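Local coordinates for protein cellulose 1,4-beta-cellobiosidase (Thermobifida fusca, PDB 4JJJ) that probably hydrolyses cellulose to cellobiose, using a glycoside hydrolase family 48 catalytic domain that makes up this chain, at residues Y262-I275 with G287-Y301. The protein carries 1 engineered substitution. Sequence-based numbering, arbitrary orientation.
Sequences YLRYAMFDKYFKKI and GQGKDSAHYLLSWYY. With BGC (beta-D-glucopyranose), chain D; BGC (beta-D-glucopyranose), chain B; BGC (beta-D-glucopyranose), chain C; BGC (beta-D-glucopyranose), chain E.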
loop_
_atom_site.group_PDB
_atom_site.type_symbol
_atom_site.label_atom_id
_atom_site.label_comp_id
_atom_site.label_asym_id
_atom_site.label_seq_id
_atom_site.Cartn_x
_atom_site.Cartn_y
_atom_site.Cartn_z
ATOM N N TYR A 262 16.108 -3.946 -2.207
ATOM C CA TYR A 262 15.613 -2.840 -3.038
ATOM C C TYR A 262 14.634 -1.945 -2.326
ATOM O O TYR A 262 14.525 -0.770 -2.614
ATOM C CB TYR A 262 14.978 -3.372 -4.303
ATOM C CG TYR A 262 16.076 -3.865 -5.300
ATOM C CD1 TYR A 262 16.615 -3.001 -6.238
ATOM C CD2 TYR A 262 16.475 -5.180 -5.318
ATOM C CE1 TYR A 262 17.608 -3.427 -7.058
ATOM C CE2 TYR A 262 17.530 -5.616 -6.134
ATOM C CZ TYR A 262 18.049 -4.714 -7.042
ATOM O OH TYR A 262 19.083 -5.143 -7.912
ATOM N N LEU A 263 13.913 -2.520 -1.377
ATOM C CA LEU A 263 12.877 -1.763 -0.593
ATOM C C LEU A 263 13.517 -0.668 0.213
ATOM O O LEU A 263 12.850 0.296 0.675
ATOM C CB LEU A 263 12.128 -2.716 0.325
ATOM C CG LEU A 263 10.941 -2.196 1.138
ATOM C CD1 LEU A 263 10.007 -1.501 0.193
ATOM C CD2 LEU A 263 10.297 -3.418 1.869
ATOM N N ARG A 264 14.836 -0.783 0.419
ATOM C CA ARG A 264 15.504 0.393 1.030
ATOM C C ARG A 264 15.293 1.720 0.313
ATOM O O ARG A 264 15.434 2.746 0.920
ATOM C CB ARG A 264 17.024 0.164 1.237
ATOM C CG ARG A 264 17.357 -1.047 2.134
ATOM C CD ARG A 264 18.841 -1.264 2.362
ATOM N NE ARG A 264 19.459 -1.622 1.127
ATOM C CZ ARG A 264 20.769 -1.437 0.805
ATOM N NH1 ARG A 264 21.576 -0.719 1.562
ATOM N NH2 ARG A 264 21.192 -1.920 -0.342
ATOM N N TYR A 265 15.015 1.718 -0.955
ATOM C CA TYR A 265 14.691 2.991 -1.666
ATOM C C TYR A 265 13.566 3.738 -0.955
ATOM O O TYR A 265 13.556 4.986 -0.942
ATOM C CB TYR A 265 14.282 2.731 -3.140
ATOM C CG TYR A 265 15.455 2.799 -4.030
ATOM C CD1 TYR A 265 16.049 4.018 -4.349
ATOM C CD2 TYR A 265 15.964 1.643 -4.556
ATOM C CE1 TYR A 265 17.152 4.090 -5.196
ATOM C CE2 TYR A 265 17.089 1.666 -5.369
ATOM C CZ TYR A 265 17.669 2.890 -5.738
ATOM O OH TYR A 265 18.832 2.977 -6.514
ATOM N N ALA A 266 12.606 3.041 -0.290
ATOM C CA ALA A 266 11.543 3.694 0.450
ATOM C C ALA A 266 12.041 4.489 1.684
ATOM O O ALA A 266 11.279 5.271 2.212
ATOM C CB ALA A 266 10.496 2.653 0.864
ATOM N N MET A 267 13.294 4.233 2.095
ATOM C CA MET A 267 13.880 4.824 3.281
ATOM C C MET A 267 14.485 6.189 3.065
ATOM O O MET A 267 14.997 6.806 4.028
ATOM C CB MET A 267 14.918 3.883 3.832
ATOM C CG MET A 267 14.389 2.583 4.388
ATOM S SD MET A 267 15.755 1.660 5.106
ATOM C CE MET A 267 15.031 0.079 5.389
ATOM N N PHE A 268 14.450 6.643 1.798
ATOM C CA PHE A 268 15.158 7.883 1.381
ATOM C C PHE A 268 14.212 9.005 1.050
ATOM O O PHE A 268 13.161 8.775 0.451
ATOM C CB PHE A 268 16.139 7.603 0.261
ATOM C CG PHE A 268 17.285 6.841 0.722
ATOM C CD1 PHE A 268 17.158 5.465 0.887
ATOM C CD2 PHE A 268 18.478 7.442 1.095
ATOM C CE1 PHE A 268 18.202 4.712 1.392
ATOM C CE2 PHE A 268 19.526 6.690 1.584
ATOM C CZ PHE A 268 19.408 5.316 1.742
ATOM N N ASP A 269 14.638 10.232 1.304
ATOM C CA ASP A 269 13.904 11.407 0.819
ATOM C C ASP A 269 13.666 11.283 -0.713
ATOM O O ASP A 269 14.511 10.754 -1.432
ATOM C CB ASP A 269 14.743 12.669 1.115
ATOM C CG ASP A 269 14.050 13.938 0.684
ATOM O OD1 ASP A 269 13.199 14.431 1.469
ATOM O OD2 ASP A 269 14.375 14.418 -0.415
ATOM N N LYS A 270 12.564 11.862 -1.187
ATOM C CA LYS A 270 12.201 11.753 -2.561
ATOM C C LYS A 270 13.379 12.089 -3.480
ATOM O O LYS A 270 13.628 11.391 -4.449
ATOM C CB LYS A 270 11.030 12.619 -2.844
ATOM C CG LYS A 270 10.371 12.478 -4.181
ATOM C CD LYS A 270 9.208 13.459 -4.428
ATOM C CE LYS A 270 8.616 13.293 -5.812
ATOM N NZ LYS A 270 7.482 14.217 -5.973
ATOM N N TYR A 271 13.987 13.259 -3.228
ATOM C CA TYR A 271 15.073 13.710 -4.058
ATOM C C TYR A 271 16.420 13.644 -3.325
ATOM O O TYR A 271 17.378 14.404 -3.632
ATOM C CB TYR A 271 14.794 15.120 -4.588
ATOM C CG TYR A 271 13.689 15.144 -5.597
ATOM C CD1 TYR A 271 13.904 14.672 -6.869
ATOM C CD2 TYR A 271 12.391 15.615 -5.219
ATOM C CE1 TYR A 271 12.831 14.639 -7.812
ATOM C CE2 TYR A 271 11.339 15.581 -6.141
ATOM C CZ TYR A 271 11.602 15.075 -7.420
ATOM O OH TYR A 271 10.504 15.107 -8.311
ATOM N N PHE A 272 16.565 12.672 -2.453
ATOM C CA PHE A 272 17.755 12.386 -1.716
ATOM C C PHE A 272 18.299 13.657 -1.013
ATOM O O PHE A 272 19.498 13.805 -0.923
ATOM C CB PHE A 272 18.808 11.708 -2.629
ATOM C CG PHE A 272 18.374 10.338 -3.122
ATOM C CD1 PHE A 272 18.560 9.214 -2.325
ATOM C CD2 PHE A 272 17.742 10.197 -4.380
ATOM C CE1 PHE A 272 18.040 8.007 -2.795
ATOM C CE2 PHE A 272 17.279 8.974 -4.837
ATOM C CZ PHE A 272 17.397 7.882 -3.997
ATOM N N LYS A 273 17.405 14.502 -0.562
ATOM C CA LYS A 273 17.841 15.619 0.303
ATOM C C LYS A 273 18.280 15.128 1.621
ATOM O O LYS A 273 17.795 14.134 2.185
ATOM C CB LYS A 273 16.721 16.541 0.569
ATOM C CG LYS A 273 16.109 17.239 -0.593
ATOM C CD LYS A 273 16.911 18.320 -1.194
ATOM C CE LYS A 273 16.013 19.436 -1.757
ATOM N NZ LYS A 273 16.970 20.445 -2.313
ATOM N N LYS A 274 19.162 15.892 2.252
ATOM C CA LYS A 274 19.493 15.577 3.607
ATOM C C LYS A 274 18.247 15.662 4.487
ATOM O O LYS A 274 17.430 16.611 4.408
ATOM C CB LYS A 274 20.466 16.616 4.128
ATOM C CG LYS A 274 20.957 16.437 5.567
ATOM C CD LYS A 274 21.996 17.549 5.857
ATOM C CE LYS A 274 22.571 17.445 7.251
ATOM N NZ LYS A 274 23.586 16.359 7.385
ATOM N N ILE A 275 18.096 14.682 5.360
ATOM C CA ILE A 275 16.982 14.720 6.295
ATOM C C ILE A 275 17.132 15.704 7.403
ATOM O O ILE A 275 18.203 15.795 8.056
ATOM C CB ILE A 275 16.734 13.347 6.952
ATOM C CG1 ILE A 275 16.562 12.253 5.901
ATOM C CG2 ILE A 275 15.593 13.477 7.967
ATOM C CD1 ILE A 275 15.329 12.386 5.053
ATOM N N GLY A 287 21.674 15.330 -0.299
ATOM C CA GLY A 287 22.351 14.380 0.507
ATOM C C GLY A 287 23.579 13.802 -0.117
ATOM O O GLY A 287 23.757 13.801 -1.368
ATOM N N GLN A 288 24.431 13.306 0.789
ATOM C CA GLN A 288 25.649 12.576 0.539
ATOM C C GLN A 288 25.539 11.321 1.392
ATOM O O GLN A 288 25.166 11.374 2.594
ATOM C CB GLN A 288 26.840 13.422 1.039
ATOM C CG GLN A 288 26.734 14.893 0.626
ATOM C CD GLN A 288 27.641 15.851 1.389
ATOM O OE1 GLN A 288 27.188 16.774 2.088
ATOM N NE2 GLN A 288 28.935 15.619 1.273
ATOM N N GLY A 289 25.793 10.202 0.770
ATOM C CA GLY A 289 25.819 8.937 1.518
ATOM C C GLY A 289 24.418 8.693 2.069
ATOM O O GLY A 289 23.412 8.948 1.369
ATOM N N LYS A 290 24.328 8.267 3.331
ATOM C CA LYS A 290 23.025 8.022 3.890
ATOM C C LYS A 290 22.426 9.154 4.680
ATOM O O LYS A 290 21.488 8.896 5.439
ATOM C CB LYS A 290 23.090 6.769 4.795
ATOM C CG LYS A 290 23.783 5.484 4.244
ATOM C CD LYS A 290 22.815 4.613 3.579
ATOM C CE LYS A 290 23.320 3.468 2.658
ATOM N NZ LYS A 290 23.772 2.304 3.504
ATOM N N ASP A 291 22.858 10.393 4.510
ATOM C CA ASP A 291 22.256 11.444 5.288
ATOM C C ASP A 291 20.850 11.854 4.775
ATOM O O ASP A 291 20.130 12.578 5.440
ATOM C CB ASP A 291 23.151 12.666 5.469
ATOM C CG ASP A 291 23.381 13.430 4.258
ATOM O OD1 ASP A 291 22.747 13.236 3.215
ATOM O OD2 ASP A 291 24.355 14.316 4.319
ATOM N N SER A 292 20.492 11.295 3.607
ATOM C CA SER A 292 19.170 11.434 2.999
ATOM C C SER A 292 18.230 10.265 3.432
ATOM O O SER A 292 17.101 10.216 2.941
ATOM C CB SER A 292 19.246 11.456 1.479
ATOM O OG SER A 292 19.952 10.333 0.979
ATOM N N ALA A 293 18.691 9.375 4.317
ATOM C CA ALA A 293 17.819 8.325 4.823
ATOM C C ALA A 293 17.068 8.723 6.059
ATOM O O ALA A 293 17.676 9.094 7.051
ATOM C CB ALA A 293 18.618 7.066 5.047
ATOM N N HIS A 294 15.727 8.581 6.023
ATOM C CA HIS A 294 14.824 8.698 7.192
ATOM C C HIS A 294 14.587 7.327 7.829
ATOM O O HIS A 294 14.147 7.266 8.956
ATOM C CB HIS A 294 13.540 9.414 6.849
ATOM C CG HIS A 294 12.826 8.864 5.673
ATOM N ND1 HIS A 294 12.314 7.573 5.661
ATOM C CD2 HIS A 294 12.582 9.391 4.460
ATOM C CE1 HIS A 294 11.736 7.380 4.483
ATOM N NE2 HIS A 294 11.881 8.466 3.737
ATOM N N TYR A 295 14.936 6.250 7.085
ATOM C CA TYR A 295 14.881 4.907 7.681
ATOM C C TYR A 295 13.504 4.468 8.056
ATOM O O TYR A 295 13.363 3.487 8.828
ATOM C CB TYR A 295 15.846 4.801 8.865
ATOM C CG TYR A 295 17.298 4.872 8.456
ATOM C CD1 TYR A 295 17.914 3.851 7.757
ATOM C CD2 TYR A 295 18.028 5.995 8.822
ATOM C CE1 TYR A 295 19.277 3.941 7.455
ATOM C CE2 TYR A 295 19.342 6.123 8.498
ATOM C CZ TYR A 295 19.980 5.082 7.894
ATOM O OH TYR A 295 21.357 5.112 7.530
ATOM N N LEU A 296 12.478 5.039 7.447
ATOM C CA LEU A 296 11.112 4.569 7.589
ATOM C C LEU A 296 10.598 3.999 6.295
ATOM O O LEU A 296 11.217 4.239 5.221
ATOM C CB LEU A 296 10.213 5.734 8.028
ATOM C CG LEU A 296 10.547 6.322 9.369
ATOM C CD1 LEU A 296 9.655 7.529 9.639
ATOM C CD2 LEU A 296 10.450 5.357 10.530
ATOM N N LEU A 297 9.519 3.208 6.328
ATOM C CA LEU A 297 8.847 2.728 5.093
ATOM C C LEU A 297 7.938 3.850 4.590
ATOM O O LEU A 297 6.814 4.002 5.109
ATOM C CB LEU A 297 8.096 1.435 5.277
ATOM C CG LEU A 297 9.022 0.242 5.456
ATOM C CD1 LEU A 297 8.271 -0.923 5.988
ATOM C CD2 LEU A 297 9.450 -0.210 3.998
ATOM N N SER A 298 8.464 4.681 3.679
ATOM C CA SER A 298 7.688 5.725 3.127
ATOM C C SER A 298 6.597 5.257 2.130
ATOM O O SER A 298 6.447 4.076 1.902
ATOM C CB SER A 298 8.548 6.773 2.520
ATOM O OG SER A 298 9.062 6.289 1.276
ATOM N N TRP A 299 5.824 6.234 1.664
ATOM C CA TRP A 299 4.662 5.910 0.858
ATOM C C TRP A 299 5.010 5.291 -0.437
ATOM O O TRP A 299 4.246 4.530 -1.001
ATOM C CB TRP A 299 3.881 7.183 0.592
ATOM C CG TRP A 299 2.462 7.022 0.098
ATOM C CD1 TRP A 299 2.006 7.105 -1.166
ATOM C CD2 TRP A 299 1.317 6.863 0.921
ATOM N NE1 TRP A 299 0.639 7.030 -1.200
ATOM C CE2 TRP A 299 0.188 6.895 0.088
ATOM C CE3 TRP A 299 1.148 6.781 2.288
ATOM C CZ2 TRP A 299 -1.109 6.780 0.621
ATOM C CZ3 TRP A 299 -0.118 6.603 2.803
ATOM C CH2 TRP A 299 -1.237 6.592 1.982
ATOM N N TYR A 300 6.188 5.547 -0.983
ATOM C CA TYR A 300 6.576 4.962 -2.284
ATOM C C TYR A 300 8.080 5.159 -2.558
ATOM O O TYR A 300 8.775 5.915 -1.943
ATOM C CB TYR A 300 5.753 5.503 -3.524
ATOM C CG TYR A 300 5.960 7.007 -3.753
ATOM C CD1 TYR A 300 6.919 7.494 -4.651
ATOM C CD2 TYR A 300 5.173 7.958 -3.026
ATOM C CE1 TYR A 300 7.113 8.866 -4.840
ATOM C CE2 TYR A 300 5.359 9.340 -3.254
ATOM C CZ TYR A 300 6.262 9.735 -4.203
ATOM O OH TYR A 300 6.467 11.110 -4.424
ATOM N N TYR A 301 8.551 4.380 -3.522
ATOM C CA TYR A 301 9.715 4.793 -4.354
ATOM C C TYR A 301 9.281 4.571 -5.807
ATOM O O TYR A 301 8.354 3.850 -6.123
ATOM C CB TYR A 301 10.977 4.056 -3.933
ATOM C CG TYR A 301 11.083 2.560 -4.213
ATOM C CD1 TYR A 301 10.790 1.626 -3.233
ATOM C CD2 TYR A 301 11.525 2.075 -5.451
ATOM C CE1 TYR A 301 10.939 0.235 -3.493
ATOM C CE2 TYR A 301 11.681 0.731 -5.679
ATOM C CZ TYR A 301 11.401 -0.185 -4.710
ATOM O OH TYR A 301 11.618 -1.498 -4.909
HETATM C C2 BGC D . 5.780 11.215 -7.832
HETATM C C3 BGC D . 6.350 11.962 -9.020
HETATM C C4 BGC D . 6.731 11.035 -10.160
HETATM C C5 BGC D . 5.620 10.073 -10.489
HETATM C C6 BGC D . 5.947 9.001 -11.459
HETATM C C1 BGC D . 4.641 10.289 -8.325
HETATM O O2 BGC D . 5.328 12.073 -6.792
HETATM O O3 BGC D . 7.509 12.733 -8.600
HETATM O O4 BGC D . 6.959 11.921 -11.308
HETATM O O5 BGC D . 5.163 9.385 -9.284
HETATM O O6 BGC D . 4.816 8.217 -11.789
HETATM C C2 BGC B . -1.411 4.575 -2.867
HETATM C C3 BGC B . -1.066 5.486 -4.045
HETATM C C4 BGC B . 0.336 5.207 -4.480
HETATM C C5 BGC B . 0.610 3.764 -4.808
HETATM C C6 BGC B . 2.047 3.467 -5.217
HETATM C C1 BGC B . -1.017 3.173 -3.236
HETATM O O1 BGC B . -1.242 2.307 -2.112
HETATM O O2 BGC B . -2.799 4.641 -2.474
HETATM O O3 BGC B . -1.162 6.846 -3.552
HETATM O O4 BGC B . 0.396 5.902 -5.775
HETATM O O5 BGC B . 0.330 3.004 -3.621
HETATM O O6 BGC B . 2.934 3.932 -4.159
HETATM C C2 BGC C . 1.835 6.691 -7.600
HETATM C C3 BGC C . 3.035 7.527 -7.862
HETATM C C4 BGC C . 2.966 8.909 -7.189
HETATM C C5 BGC C . 2.596 8.639 -5.708
HETATM C C6 BGC C . 2.555 9.971 -4.973
HETATM C C1 BGC C . 1.598 6.604 -6.101
HETATM O O2 BGC C . 1.974 5.418 -8.177
HETATM O O3 BGC C . 3.164 7.595 -9.235
HETATM O O4 BGC C . 4.274 9.542 -7.159
HETATM O O5 BGC C . 1.394 7.891 -5.548
HETATM O O6 BGC C . 1.319 10.619 -5.341
HETATM C C2 BGC E . 7.938 12.265 -13.348
HETATM C C3 BGC E . 9.235 12.107 -14.131
HETATM C C4 BGC E . 10.411 12.740 -13.343
HETATM C C5 BGC E . 10.439 12.147 -11.932
HETATM C C6 BGC E . 11.496 12.858 -11.021
HETATM C C1 BGC E . 8.111 11.618 -11.976
HETATM O O2 BGC E . 6.938 11.582 -14.078
HETATM O O3 BGC E . 9.057 12.785 -15.397
HETATM O O4 BGC E . 11.663 12.395 -13.937
HETATM O O5 BGC E . 9.158 12.353 -11.324
HETATM O O6 BGC E . 11.170 14.226 -10.779
HETATM O O HOH W 1 25.788 14.708 6.344
HETATM O O HOH W 2 20.209 13.727 7.959
#
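The carbonyl of M267 lies over one face of the H294 imidazole, 3.2 Å above the ring plane and over its centre. CG of H294 sits between its own backbone N and carbonyl carbon (chi1 52°), which folds the ring back under that oxygen. In the ring plane, H294 ND1 accepts from L296 N at 3.1 Å, which fixes the ring's rotation. M267 O also accepts from the backbone N of both H294 and Y295. One residue earlier, A266 O is gripped twice by S298. S298 OG donates in the carbonyl plane, on a lone pair, at 2.6 Å, while S298 N comes from above that plane. F268 is held at face and edge: A293 CB covers one face, and S292 OG meets the rim at CD2, 3.2 Å away. Y265 CB stands over the Y301 ring, 3.7 Å from its centroid, a CH-pi contact.

The contact also builds part of the sugar-binding tunnel. K270 CG is anti to its backbone N (chi1 -171°) and the chain is extended beyond it, which carries CE to 3.4 Å from Y300 OH and NZ to O2 of the chain D glucose; E108 pairs with the same amine. Y300 OH accepts from that O2, and one face of the Y300 ring lies under O4 of the chain C glucose, toward the rim. Next to it, W299 NE1 donates almost straight to O3 of the chain B glucose (171°).

The 262-275 segment leaves the end of helix 250-263, and the loop segment 287-301 leads into strand 302-306. Helix 131-138 packs on Y262 and Y265, helix 223-242 on L263 and L297, and helix 348-365 on M267 and Y295.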